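PDB 3E0R: C3-degrading proteinase (CppA protein) from Streptococcus pneumoniae, which probably acts as a proteinase that degrades complement component C3, although both of its sequence families belong to the glyoxalase clan. Local coordinates for residues E30-K35 with I119-E124; T65-G70 with P114-I119; L74-V79 with A108-S113; E219-I222 with K227-L230. All blocks are in the same frame, centred on the assembly; numbering follows the deposited sequence.

From the N terminus, the chain leaves helix 21-31 through residues 30-35, and contact 1 closes the longest loop when these meet 119-124. Within that loop contact 2 joins the 65-70 connection to the turn at 114-119. Contact 3, between strands 74-81 and 107-112, closes a shorter loop inside contact 2, so the three are concentric and none cross. Strand 118-122 lies between the two strands of contact 3 in one mixed sheet; its Ile119 lies in segments of contacts 1 and 2 but touches across only contact 1. Contact 4 comes later as a local hairpin at the edge of the other sheet, its nearest atoms about 17 Å from those of contact 3.

Contact 1 (E30-K35 with I119-E124); sequences ETLGMK and ILIHAE
Leu32 meets Ile121 and Ile119 chiefly through methyl groups, a purely apolar touch between Leu32, at the C-terminal end of helix 21-31, and strand 118-122. The tight part is the pair Leu32 and Ile121: Leu32 CD2 lies 3.6 Å from Ile121 CD1, and the other branch, Leu32 CD1, is 4.0 Å from the same methyl, so Ile121 CD1 sits against the fork of the leucine. With CG beside its backbone N (chi1 -66°), Leu32 spreads both methyls toward the strand. Its fit to Ile119 is looser, CD1 to CG2 at 4.2 Å. The long branched chains suit backbones that stay well apart, the CA atoms of Leu32 and Ile121 being 8.6 Å from each other. Away from this buried patch, Glu30 and Lys35 carry their charges at the exposed surface. Between them Gly33 takes a positive phi of 94°, a conformation suited to glycine, and turns the chain out of the helix. Around the contact, Leu32 rests on Phe27 of helix 21-31 and Phe109 of strand 107-112, while Ile119 packs on Tyr28 and Val79, and Ile121 on Val81 of strand 74-81.

Contact 2 (T65-G70 with P114-I119); sequences TRKVEG and PEDDLI
Lys67 reaches Asp116 by a kinked route: its chain bends sharply at chi2 (80°) and again at the two following torsions, which swings NZ across to the other segment although CB does not point there. Asp116, in a left-handed backbone conformation (phi 69°), points its CB toward the lysine. The two side chains cross at about a right angle. Lys67 NZ and Asp116 OD2, 2.9 Å apart, form a salt bridge with a hydrogen bond, and the ammonium comes from above the carboxylate plane, 45° out of it. Lys67 CE follows at 3.2 Å from the same OD2. Pro114 O is also close to Lys67 NZ, at 3.1 Å, but poorly angled for a bond. Pro114 and Asp116 belong to the turn of a beta hairpin, which links strand 107-112 to strand 118-122; Ser113 OG binds the backbone N of both Glu115 and Asp117 there. Glu115 OE1 stays 4.1 Å from Lys67 NZ, too far for a direct bond. A water links the two, donating to OE1 and accepting weakly from the lysine. Glu115 OE2 is held by Asn19 N and Asn24 ND2, so this buried carboxylate has firm partners of its own. Lys67 and Asp116 are exposed, where charged ends are at home and water probably weakens their attraction. Behind the lysine, Arg66 NH2 pairs with Asp185 and makes a weak bond to Lys67 O.

Contact 3 (L74-V79 with A108-S113); sequences LARLIV and AFEIFS
Arg76 and Glu110 form a salt bridge across the face of a mixed beta sheet, linking strands 74-81 and 107-112, which are not neighbours but lie on either side of strand 118-122. Arg76 NH1 donates to Glu110 OE2 at 3.0 Å, with an N-H...O angle of 154°. The carboxylate oxygen lies at the edge of the guanidinium, near its plane, yet NH1 approaches from above the carboxylate plane, 39° out of it. The two flat groups are steeply turned, their planes 75° apart, and a single oxygen does the bonding in place of a two-pronged grip. Arg76 CD also comes within 3.5 Å of Glu110 OE2. The length of both side chains lets them meet over the intervening strand: Glu110 runs extended beyond CG, and Arg76 bends at chi3 to turn its head toward it. Both pack on Leu120 of the middle strand, whose backbone hydrogen-bonds to Leu77. The arginine itself sits in a classic beta bulge, where Ala75 and Arg76 together face Glu156 of strand 151-159. That same Glu156 takes the Arg76 NE in a second salt bridge through OE1, so the guanidinium is shared by acids from the strands to both sides. Glu110 is buried, and bonds at both of its oxygens restrain the rotation of the carboxylate: OE1 hydrogen-bonds to Tyr101 OH and has a long, weak ion pair with Arg99 NE.

Contact 4 (E219-I222 with K227-L230); sequences EYFI and KFFL
Phe221 and Leu230 face each other as an antiparallel hydrogen-bonded pair. Phe221 N gives its proton to Leu230 O at 2.7 Å, and Leu230 N returns one to Phe221 O at 2.8 Å, the latter nearly straight at 173°. Leu230 O also receives a CA-H...O contact from Tyr220 CA at 3.2 Å. Side chains then divide between the two faces of the strand pair. On one, Phe221 CB lies 4.2 Å from Leu230 CB, and Phe221 CE2 comes to 3.9 Å from Phe228 CZ, which stands at the edge of the Phe221 ring. On the other, Tyr220 CB touches Phe229 CZ at 3.4 Å; the two rings are inclined by 29° but slid so far apart that they barely overlap. Ile222 CG1 reaches Phe229 CD1 at 3.8 Å. Tyr220 has CG wedged between its backbone N and carbonyl carbon (chi1 60°), which carries its ring over toward Phe229. Aromatic and beta-branched residues are common in strands; here Ile222 and Phe229 meet helix 208-214. Beyond this first shell, the Phe229 ring meets that of Phe215 and packs on Leu211 of helix 208-214, Ile222 rests on Ile208 of the same helix, and Tyr220 OH is hydrogen-bonded to Arg212 NE. Phe228 stacks on Trp240 of strand 238-243, the next strand inward. The whole is a beta hairpin, strands 220-221 and 228-232 joined by a short loop, with the weakly bonded 220-221 as an outermost strand of its mixed sheet within this chain and helix 208-214 covering one face.

Contact 1 (E30-K35 with I119-E124)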
loop_
_atom_site.group_PDB
_atom_site.type_symbol
_atom_site.label_atom_id
_atom_site.label_comp_id
_atom_site.label_asym_id
_atom_site.label_seq_id
_atom_site.Cartn_x
_atom_site.Cartn_y
_atom_site.Cartn_z
ATOM N N GLU A 30 12.949 -7.159 6.223
ATOM C CA GLU A 30 13.564 -8.447 6.472
ATOM C C GLU A 30 12.681 -9.555 5.945
ATOM O O GLU A 30 13.155 -10.472 5.277
ATOM C CB GLU A 30 13.895 -8.712 7.947
ATOM C CG GLU A 30 14.104 -7.479 8.829
ATOM C CD GLU A 30 15.534 -7.188 9.230
ATOM O OE1 GLU A 30 16.018 -7.894 10.147
ATOM O OE2 GLU A 30 16.124 -6.220 8.670
ATOM N N THR A 31 11.399 -9.499 6.236
ATOM C CA THR A 31 10.540 -10.625 5.877
ATOM C C THR A 31 10.227 -10.530 4.377
ATOM O O THR A 31 10.572 -11.460 3.619
ATOM C CB THR A 31 9.314 -10.737 6.836
ATOM O OG1 THR A 31 9.806 -10.795 8.189
ATOM C CG2 THR A 31 8.446 -11.992 6.550
ATOM N N LEU A 32 9.695 -9.384 3.931
ATOM C CA LEU A 32 9.172 -9.291 2.568
ATOM C C LEU A 32 10.190 -8.991 1.478
ATOM O O LEU A 32 9.928 -9.258 0.320
ATOM C CB LEU A 32 7.987 -8.307 2.498
ATOM C CG LEU A 32 6.711 -8.748 3.273
ATOM C CD1 LEU A 32 5.546 -7.752 3.013
ATOM C CD2 LEU A 32 6.343 -10.209 2.992
ATOM N N GLY A 33 11.344 -8.453 1.832
ATOM C CA GLY A 33 12.398 -8.191 0.854
ATOM C C GLY A 33 12.433 -6.800 0.242
ATOM O O GLY A 33 13.123 -6.588 -0.751
HETATM N N MSE A 34 11.695 -5.852 0.820
HETATM C CA MSE A 34 11.762 -4.432 0.393
HETATM C C MSE A 34 13.032 -3.687 0.869
HETATM O O MSE A 34 13.653 -4.019 1.859
HETATM C CB MSE A 34 10.522 -3.662 0.876
HETATM C CG MSE A 34 9.197 -4.326 0.460
HETATM SE SE MSE A 34 7.656 -3.183 0.752
HETATM C CE MSE A 34 6.178 -4.398 0.211
ATOM N N LYS A 35 13.359 -2.636 0.149
ATOM C CA LYS A 35 14.487 -1.787 0.372
ATOM C C LYS A 35 14.094 -0.427 1.023
ATOM O O LYS A 35 13.146 0.226 0.610
ATOM C CB LYS A 35 15.113 -1.540 -0.999
ATOM C CG LYS A 35 16.447 -0.829 -0.982
ATOM C CD LYS A 35 16.984 -0.627 -2.409
ATOM C CE LYS A 35 18.345 0.141 -2.443
ATOM N NZ LYS A 35 19.368 -0.430 -1.531
ATOM N N ILE A 119 -1.432 -8.528 3.364
ATOM C CA ILE A 119 -0.587 -8.313 2.189
ATOM C C ILE A 119 -0.606 -9.574 1.366
ATOM O O ILE A 119 -0.457 -10.658 1.911
ATOM C CB ILE A 119 0.908 -7.946 2.537
ATOM C CG1 ILE A 119 1.109 -6.563 3.203
ATOM C CG2 ILE A 119 1.740 -7.796 1.252
ATOM C CD1 ILE A 119 0.265 -6.176 4.366
ATOM N N LEU A 120 -0.852 -9.424 0.066
ATOM C CA LEU A 120 -0.738 -10.486 -0.904
ATOM C C LEU A 120 0.522 -10.234 -1.704
ATOM O O LEU A 120 0.672 -9.167 -2.273
ATOM C CB LEU A 120 -1.963 -10.521 -1.848
ATOM C CG LEU A 120 -1.899 -11.495 -3.068
ATOM C CD1 LEU A 120 -1.854 -12.977 -2.584
ATOM C CD2 LEU A 120 -3.023 -11.316 -4.017
ATOM N N ILE A 121 1.444 -11.197 -1.717
ATOM C CA ILE A 121 2.614 -11.142 -2.606
ATOM C C ILE A 121 2.476 -12.218 -3.659
ATOM O O ILE A 121 2.346 -13.392 -3.322
ATOM C CB ILE A 121 3.956 -11.360 -1.869
ATOM C CG1 ILE A 121 4.018 -10.438 -0.643
ATOM C CG2 ILE A 121 5.171 -11.108 -2.828
ATOM C CD1 ILE A 121 5.391 -9.747 -0.497
ATOM N N HIS A 122 2.516 -11.817 -4.919
ATOM C CA HIS A 122 2.238 -12.715 -6.000
ATOM C C HIS A 122 3.038 -12.283 -7.214
ATOM O O HIS A 122 3.713 -11.293 -7.191
ATOM C CB HIS A 122 0.727 -12.729 -6.301
ATOM C CG HIS A 122 0.264 -11.533 -7.066
ATOM N ND1 HIS A 122 0.204 -11.510 -8.446
ATOM C CD2 HIS A 122 -0.141 -10.312 -6.655
ATOM C CE1 HIS A 122 -0.201 -10.315 -8.851
ATOM N NE2 HIS A 122 -0.408 -9.565 -7.785
ATOM N N ALA A 123 2.927 -13.041 -8.292
ATOM C CA ALA A 123 3.703 -12.789 -9.493
ATOM C C ALA A 123 2.860 -12.946 -10.764
ATOM O O ALA A 123 3.427 -13.182 -11.840
ATOM C CB ALA A 123 4.881 -13.738 -9.517
ATOM N N GLU A 124 1.529 -12.794 -10.647
ATOM C CA GLU A 124 0.572 -13.192 -11.691
ATOM C C GLU A 124 0.155 -11.983 -12.499
ATOM O O GLU A 124 0.121 -10.860 -11.970
ATOM C CB GLU A 124 -0.703 -13.805 -11.098
ATOM C CG GLU A 124 -0.557 -15.103 -10.283
ATOM C CD GLU A 124 0.284 -16.222 -10.960
ATOM O OE1 GLU A 124 0.318 -16.365 -12.232
ATOM O OE2 GLU A 124 0.927 -16.954 -10.167
#

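Contact 2 (T65-G70 with P114-I119)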
loop_
_atom_site.group_PDB
_atom_site.type_symbol
_atom_site.label_atom_id
_atom_site.label_comp_id
_atom_site.label_asym_id
_atom_site.label_seq_id
_atom_site.Cartn_x
_atom_site.Cartn_y
_atom_site.Cartn_z
ATOM N N THR A 65 -3.107 6.956 19.306
ATOM C CA THR A 65 -3.531 6.131 18.204
ATOM C C THR A 65 -4.099 4.814 18.725
ATOM O O THR A 65 -3.730 4.355 19.814
ATOM C CB THR A 65 -2.321 5.939 17.238
ATOM O OG1 THR A 65 -1.652 7.197 17.084
ATOM C CG2 THR A 65 -2.757 5.430 15.877
ATOM N N ARG A 66 -5.028 4.234 17.970
ATOM C CA ARG A 66 -5.563 2.938 18.321
ATOM C C ARG A 66 -5.788 2.042 17.126
ATOM O O ARG A 66 -5.667 2.452 15.985
ATOM C CB ARG A 66 -6.866 3.075 19.126
ATOM C CG ARG A 66 -8.010 3.634 18.336
ATOM C CD ARG A 66 -9.347 3.400 18.989
ATOM N NE ARG A 66 -10.361 4.108 18.214
ATOM C CZ ARG A 66 -11.025 3.607 17.182
ATOM N NH1 ARG A 66 -11.901 4.370 16.541
ATOM N NH2 ARG A 66 -10.829 2.358 16.772
ATOM N N LYS A 67 -6.106 0.793 17.434
ATOM C CA LYS A 67 -6.300 -0.254 16.477
ATOM C C LYS A 67 -7.679 -0.057 15.823
ATOM O O LYS A 67 -8.648 0.299 16.497
ATOM C CB LYS A 67 -6.227 -1.596 17.222
ATOM C CG LYS A 67 -5.497 -2.727 16.478
ATOM C CD LYS A 67 -3.918 -2.663 16.564
ATOM C CE LYS A 67 -3.222 -4.105 16.530
ATOM N NZ LYS A 67 -2.013 -4.289 15.576
ATOM N N VAL A 68 -7.771 -0.294 14.517
ATOM C CA VAL A 68 -9.091 -0.358 13.843
ATOM C C VAL A 68 -9.968 -1.474 14.453
ATOM O O VAL A 68 -9.486 -2.535 14.835
ATOM C CB VAL A 68 -8.994 -0.535 12.276
ATOM C CG1 VAL A 68 -10.422 -0.567 11.623
ATOM C CG2 VAL A 68 -8.098 0.552 11.641
ATOM N N GLU A 69 -11.252 -1.171 14.594
ATOM C CA GLU A 69 -12.259 -2.158 14.898
ATOM C C GLU A 69 -13.050 -2.381 13.616
ATOM O O GLU A 69 -13.637 -1.450 13.036
ATOM C CB GLU A 69 -13.214 -1.685 16.011
ATOM C CG GLU A 69 -12.548 -1.514 17.387
ATOM C CD GLU A 69 -12.110 -2.849 18.004
ATOM O OE1 GLU A 69 -12.936 -3.828 17.952
ATOM O OE2 GLU A 69 -10.949 -2.904 18.533
ATOM N N GLY A 70 -13.062 -3.634 13.178
ATOM C CA GLY A 70 -13.779 -3.992 11.966
ATOM C C GLY A 70 -12.863 -3.854 10.783
ATOM O O GLY A 70 -11.656 -3.923 10.904
ATOM N N PRO A 114 2.417 -6.278 11.274
ATOM C CA PRO A 114 2.273 -5.891 12.679
ATOM C C PRO A 114 1.041 -5.012 12.967
ATOM O O PRO A 114 0.609 -4.964 14.114
ATOM C CB PRO A 114 3.546 -5.084 12.960
ATOM C CG PRO A 114 4.493 -5.437 11.924
ATOM C CD PRO A 114 3.749 -5.917 10.737
ATOM N N GLU A 115 0.497 -4.306 11.962
ATOM C CA GLU A 115 -0.717 -3.483 12.182
ATOM C C GLU A 115 -1.976 -4.149 11.611
ATOM O O GLU A 115 -3.042 -3.512 11.470
ATOM C CB GLU A 115 -0.541 -2.092 11.591
ATOM C CG GLU A 115 0.755 -1.427 11.888
ATOM C CD GLU A 115 1.012 -1.195 13.335
ATOM O OE1 GLU A 115 0.058 -1.001 14.157
ATOM O OE2 GLU A 115 2.218 -1.182 13.652
ATOM N N ASP A 116 -1.791 -5.423 11.256
ATOM C CA ASP A 116 -2.828 -6.363 10.773
ATOM C C ASP A 116 -3.327 -5.982 9.396
ATOM O O ASP A 116 -4.479 -6.197 9.052
ATOM C CB ASP A 116 -4.020 -6.474 11.738
ATOM C CG ASP A 116 -3.612 -6.851 13.118
ATOM O OD1 ASP A 116 -3.089 -7.981 13.281
ATOM O OD2 ASP A 116 -3.817 -6.006 14.029
ATOM N N ASP A 117 -2.451 -5.401 8.614
ATOM C CA ASP A 117 -2.733 -5.158 7.229
ATOM C C ASP A 117 -2.456 -6.476 6.535
ATOM O O ASP A 117 -1.436 -7.115 6.780
ATOM C CB ASP A 117 -1.825 -4.042 6.737
ATOM C CG ASP A 117 -2.189 -2.675 7.345
ATOM O OD1 ASP A 117 -3.422 -2.396 7.410
ATOM O OD2 ASP A 117 -1.245 -1.871 7.720
ATOM N N LEU A 118 -3.388 -6.912 5.690
ATOM C CA LEU A 118 -3.229 -8.151 4.920
ATOM C C LEU A 118 -2.547 -7.833 3.611
ATOM O O LEU A 118 -3.005 -6.981 2.850
ATOM C CB LEU A 118 -4.593 -8.786 4.673
ATOM C CG LEU A 118 -4.722 -10.168 4.026
ATOM C CD1 LEU A 118 -3.895 -11.301 4.680
ATOM C CD2 LEU A 118 -6.163 -10.544 4.087
ATOM N N ILE A 119 -1.432 -8.528 3.364
ATOM C CA ILE A 119 -0.587 -8.313 2.189
ATOM C C ILE A 119 -0.606 -9.574 1.366
ATOM O O ILE A 119 -0.457 -10.658 1.911
ATOM C CB ILE A 119 0.908 -7.946 2.537
ATOM C CG1 ILE A 119 1.109 -6.563 3.203
ATOM C CG2 ILE A 119 1.740 -7.796 1.252
ATOM C CD1 ILE A 119 0.265 -6.176 4.366
HETATM O O HOH W 1 -0.325 -1.637 16.505
#

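Contact 3 (L74-V79 with A108-S113)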
loop_
_atom_site.group_PDB
_atom_site.type_symbol
_atom_site.label_atom_id
_atom_site.label_comp_id
_atom_site.label_asym_id
_atom_site.label_seq_id
_atom_site.Cartn_x
_atom_site.Cartn_y
_atom_site.Cartn_z
ATOM N N LEU A 74 -7.787 -0.063 4.301
ATOM C CA LEU A 74 -6.973 -0.951 3.473
ATOM C C LEU A 74 -7.558 -2.330 3.628
ATOM O O LEU A 74 -7.466 -2.920 4.688
ATOM C CB LEU A 74 -5.479 -0.954 3.877
ATOM C CG LEU A 74 -4.602 -1.843 2.946
ATOM C CD1 LEU A 74 -4.385 -1.204 1.655
ATOM C CD2 LEU A 74 -3.287 -2.195 3.562
ATOM N N ALA A 75 -8.199 -2.817 2.580
ATOM C CA ALA A 75 -8.701 -4.177 2.515
ATOM C C ALA A 75 -7.495 -5.133 2.317
ATOM O O ALA A 75 -7.253 -5.983 3.167
ATOM C CB ALA A 75 -9.766 -4.316 1.395
ATOM N N ARG A 76 -6.719 -4.944 1.250
ATOM C CA ARG A 76 -5.466 -5.694 1.036
ATOM C C ARG A 76 -4.431 -4.860 0.277
ATOM O O ARG A 76 -4.793 -4.159 -0.627
ATOM C CB ARG A 76 -5.716 -6.943 0.196
ATOM C CG ARG A 76 -6.177 -8.190 0.933
ATOM C CD ARG A 76 -5.836 -9.457 0.140
ATOM N NE ARG A 76 -6.431 -9.391 -1.190
ATOM C CZ ARG A 76 -6.521 -10.421 -2.051
ATOM N NH1 ARG A 76 -6.037 -11.615 -1.769
ATOM N NH2 ARG A 76 -7.092 -10.250 -3.227
ATOM N N LEU A 77 -3.153 -4.966 0.639
ATOM C CA LEU A 77 -2.043 -4.481 -0.177
ATOM C C LEU A 77 -1.590 -5.585 -1.059
ATOM O O LEU A 77 -1.340 -6.681 -0.583
ATOM C CB LEU A 77 -0.852 -4.065 0.687
ATOM C CG LEU A 77 0.231 -3.139 0.056
ATOM C CD1 LEU A 77 -0.270 -1.722 -0.175
ATOM C CD2 LEU A 77 1.486 -3.150 0.963
ATOM N N ILE A 78 -1.434 -5.292 -2.341
ATOM C CA ILE A 78 -1.061 -6.278 -3.362
ATOM C C ILE A 78 0.307 -5.921 -3.922
ATOM O O ILE A 78 0.554 -4.826 -4.375
ATOM C CB ILE A 78 -2.137 -6.403 -4.441
ATOM C CG1 ILE A 78 -3.513 -6.622 -3.783
ATOM C CG2 ILE A 78 -1.817 -7.564 -5.440
ATOM C CD1 ILE A 78 -4.631 -6.572 -4.737
ATOM N N VAL A 79 1.227 -6.857 -3.785
ATOM C CA VAL A 79 2.623 -6.670 -4.200
ATOM C C VAL A 79 2.852 -7.655 -5.314
ATOM O O VAL A 79 2.886 -8.841 -5.090
ATOM C CB VAL A 79 3.586 -6.898 -3.035
ATOM C CG1 VAL A 79 5.036 -6.673 -3.467
ATOM C CG2 VAL A 79 3.192 -5.986 -1.817
ATOM N N ALA A 108 2.342 -17.831 -4.428
ATOM C CA ALA A 108 1.928 -16.529 -3.926
ATOM C C ALA A 108 1.571 -16.765 -2.479
ATOM O O ALA A 108 1.342 -17.913 -2.068
ATOM C CB ALA A 108 0.749 -16.026 -4.697
ATOM N N PHE A 109 1.551 -15.707 -1.685
ATOM C CA PHE A 109 1.080 -15.883 -0.315
ATOM C C PHE A 109 0.459 -14.648 0.258
ATOM O O PHE A 109 0.618 -13.570 -0.272
ATOM C CB PHE A 109 2.197 -16.452 0.616
ATOM C CG PHE A 109 3.310 -15.526 0.857
ATOM C CD1 PHE A 109 3.296 -14.699 1.976
ATOM C CD2 PHE A 109 4.387 -15.451 -0.048
ATOM C CE1 PHE A 109 4.317 -13.802 2.203
ATOM C CE2 PHE A 109 5.417 -14.562 0.157
ATOM C CZ PHE A 109 5.383 -13.727 1.302
ATOM N N GLU A 110 -0.286 -14.859 1.335
ATOM C CA GLU A 110 -0.750 -13.811 2.201
ATOM C C GLU A 110 -0.079 -13.904 3.581
ATOM O O GLU A 110 0.276 -14.946 4.037
ATOM C CB GLU A 110 -2.232 -13.901 2.367
ATOM C CG GLU A 110 -2.999 -13.302 1.239
ATOM C CD GLU A 110 -4.468 -13.603 1.356
ATOM O OE1 GLU A 110 -4.782 -14.681 1.882
ATOM O OE2 GLU A 110 -5.293 -12.780 0.931
ATOM N N ILE A 111 0.109 -12.744 4.186
ATOM C CA ILE A 111 0.697 -12.584 5.491
ATOM C C ILE A 111 0.121 -11.277 6.096
ATOM O O ILE A 111 -0.158 -10.352 5.363
ATOM C CB ILE A 111 2.222 -12.562 5.345
ATOM C CG1 ILE A 111 2.899 -12.803 6.691
ATOM C CG2 ILE A 111 2.699 -11.273 4.712
ATOM C CD1 ILE A 111 4.369 -13.104 6.560
ATOM N N PHE A 112 -0.089 -11.238 7.414
ATOM C CA PHE A 112 -0.470 -10.036 8.139
ATOM C C PHE A 112 0.780 -9.261 8.644
ATOM O O PHE A 112 1.803 -9.812 9.104
ATOM C CB PHE A 112 -1.394 -10.375 9.323
ATOM C CG PHE A 112 -2.869 -10.623 8.935
ATOM C CD1 PHE A 112 -3.761 -9.568 8.779
ATOM C CD2 PHE A 112 -3.369 -11.910 8.764
ATOM C CE1 PHE A 112 -5.125 -9.807 8.428
ATOM C CE2 PHE A 112 -4.717 -12.127 8.422
ATOM C CZ PHE A 112 -5.579 -11.083 8.252
ATOM N N SER A 113 0.683 -7.954 8.542
ATOM C CA SER A 113 1.703 -7.075 9.043
ATOM C C SER A 113 1.429 -6.847 10.557
ATOM O O SER A 113 0.324 -7.139 11.051
ATOM C CB SER A 113 1.620 -5.744 8.291
ATOM O OG SER A 113 0.736 -4.885 8.982
#

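Contact 4 (E219-I222 with K227-L230)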
loop_
_atom_site.group_PDB
_atom_site.type_symbol
_atom_site.label_atom_id
_atom_site.label_comp_id
_atom_site.label_asym_id
_atom_site.label_seq_id
_atom_site.Cartn_x
_atom_site.Cartn_y
_atom_site.Cartn_z
ATOM N N GLU A 219 -11.850 20.785 2.429
ATOM C CA GLU A 219 -10.523 21.219 2.855
ATOM C C GLU A 219 -9.455 20.754 1.843
ATOM O O GLU A 219 -9.398 19.559 1.453
ATOM C CB GLU A 219 -10.159 20.583 4.208
ATOM C CG GLU A 219 -10.035 21.503 5.433
ATOM C CD GLU A 219 -10.097 20.706 6.801
ATOM O OE1 GLU A 219 -10.518 19.516 6.807
ATOM O OE2 GLU A 219 -9.737 21.277 7.870
ATOM N N TYR A 220 -8.598 21.693 1.459
ATOM C CA TYR A 220 -7.392 21.362 0.746
ATOM C C TYR A 220 -6.260 22.285 1.167
ATOM O O TYR A 220 -6.475 23.230 1.889
ATOM C CB TYR A 220 -7.620 21.313 -0.773
ATOM C CG TYR A 220 -8.090 22.595 -1.390
ATOM C CD1 TYR A 220 -7.176 23.608 -1.663
ATOM C CD2 TYR A 220 -9.433 22.774 -1.785
ATOM C CE1 TYR A 220 -7.573 24.807 -2.199
ATOM C CE2 TYR A 220 -9.860 23.993 -2.354
ATOM C CZ TYR A 220 -8.911 25.016 -2.540
ATOM O OH TYR A 220 -9.212 26.230 -3.125
ATOM N N PHE A 221 -5.044 21.953 0.743
ATOM C CA PHE A 221 -3.857 22.669 1.147
ATOM C C PHE A 221 -2.907 22.763 -0.050
ATOM O O PHE A 221 -2.637 21.761 -0.706
ATOM C CB PHE A 221 -3.196 21.989 2.344
ATOM C CG PHE A 221 -1.831 22.567 2.696
ATOM C CD1 PHE A 221 -1.717 23.685 3.532
ATOM C CD2 PHE A 221 -0.671 22.010 2.169
ATOM C CE1 PHE A 221 -0.486 24.235 3.825
ATOM C CE2 PHE A 221 0.581 22.531 2.461
ATOM C CZ PHE A 221 0.690 23.638 3.279
ATOM N N ILE A 222 -2.462 24.000 -0.330
ATOM C CA ILE A 222 -1.363 24.294 -1.252
ATOM C C ILE A 222 -0.272 25.017 -0.442
ATOM O O ILE A 222 -0.537 26.103 0.169
ATOM C CB ILE A 222 -1.795 25.174 -2.513
ATOM C CG1 ILE A 222 -3.032 24.589 -3.234
ATOM C CG2 ILE A 222 -0.646 25.333 -3.481
ATOM C CD1 ILE A 222 -3.868 25.621 -4.032
ATOM N N LYS A 227 4.368 23.252 -4.855
ATOM C CA LYS A 227 4.976 22.002 -5.341
ATOM C C LYS A 227 4.074 20.826 -5.214
ATOM O O LYS A 227 4.334 19.784 -5.801
ATOM C CB LYS A 227 6.298 21.676 -4.644
ATOM C CG LYS A 227 7.430 22.579 -5.076
ATOM C CD LYS A 227 8.606 22.498 -4.131
ATOM C CE LYS A 227 9.678 23.551 -4.495
ATOM N NZ LYS A 227 10.693 23.717 -3.388
ATOM N N PHE A 228 2.999 20.985 -4.457
ATOM C CA PHE A 228 1.975 19.947 -4.415
ATOM C C PHE A 228 0.637 20.513 -4.007
ATOM O O PHE A 228 0.494 21.691 -3.610
ATOM C CB PHE A 228 2.423 18.768 -3.491
ATOM C CG PHE A 228 2.602 19.175 -2.057
ATOM C CD1 PHE A 228 1.546 19.115 -1.172
ATOM C CD2 PHE A 228 3.806 19.648 -1.608
ATOM C CE1 PHE A 228 1.692 19.546 0.146
ATOM C CE2 PHE A 228 3.962 20.064 -0.294
ATOM C CZ PHE A 228 2.923 20.008 0.576
ATOM N N PHE A 229 -0.343 19.630 -4.099
ATOM C CA PHE A 229 -1.712 19.885 -3.698
ATOM C C PHE A 229 -2.082 18.729 -2.787
ATOM O O PHE A 229 -1.867 17.552 -3.119
ATOM C CB PHE A 229 -2.619 19.965 -4.952
ATOM C CG PHE A 229 -4.082 20.156 -4.631
ATOM C CD1 PHE A 229 -4.644 21.415 -4.645
ATOM C CD2 PHE A 229 -4.859 19.074 -4.252
ATOM C CE1 PHE A 229 -5.967 21.569 -4.319
ATOM C CE2 PHE A 229 -6.166 19.240 -3.961
ATOM C CZ PHE A 229 -6.726 20.469 -3.962
ATOM N N LEU A 230 -2.530 19.078 -1.589
ATOM C CA LEU A 230 -3.031 18.116 -0.636
ATOM C C LEU A 230 -4.543 18.299 -0.429
ATOM O O LEU A 230 -5.013 19.327 0.106
ATOM C CB LEU A 230 -2.293 18.283 0.696
ATOM C CG LEU A 230 -2.641 17.437 1.927
ATOM C CD1 LEU A 230 -2.556 15.937 1.625
ATOM C CD2 LEU A 230 -1.712 17.859 3.119
#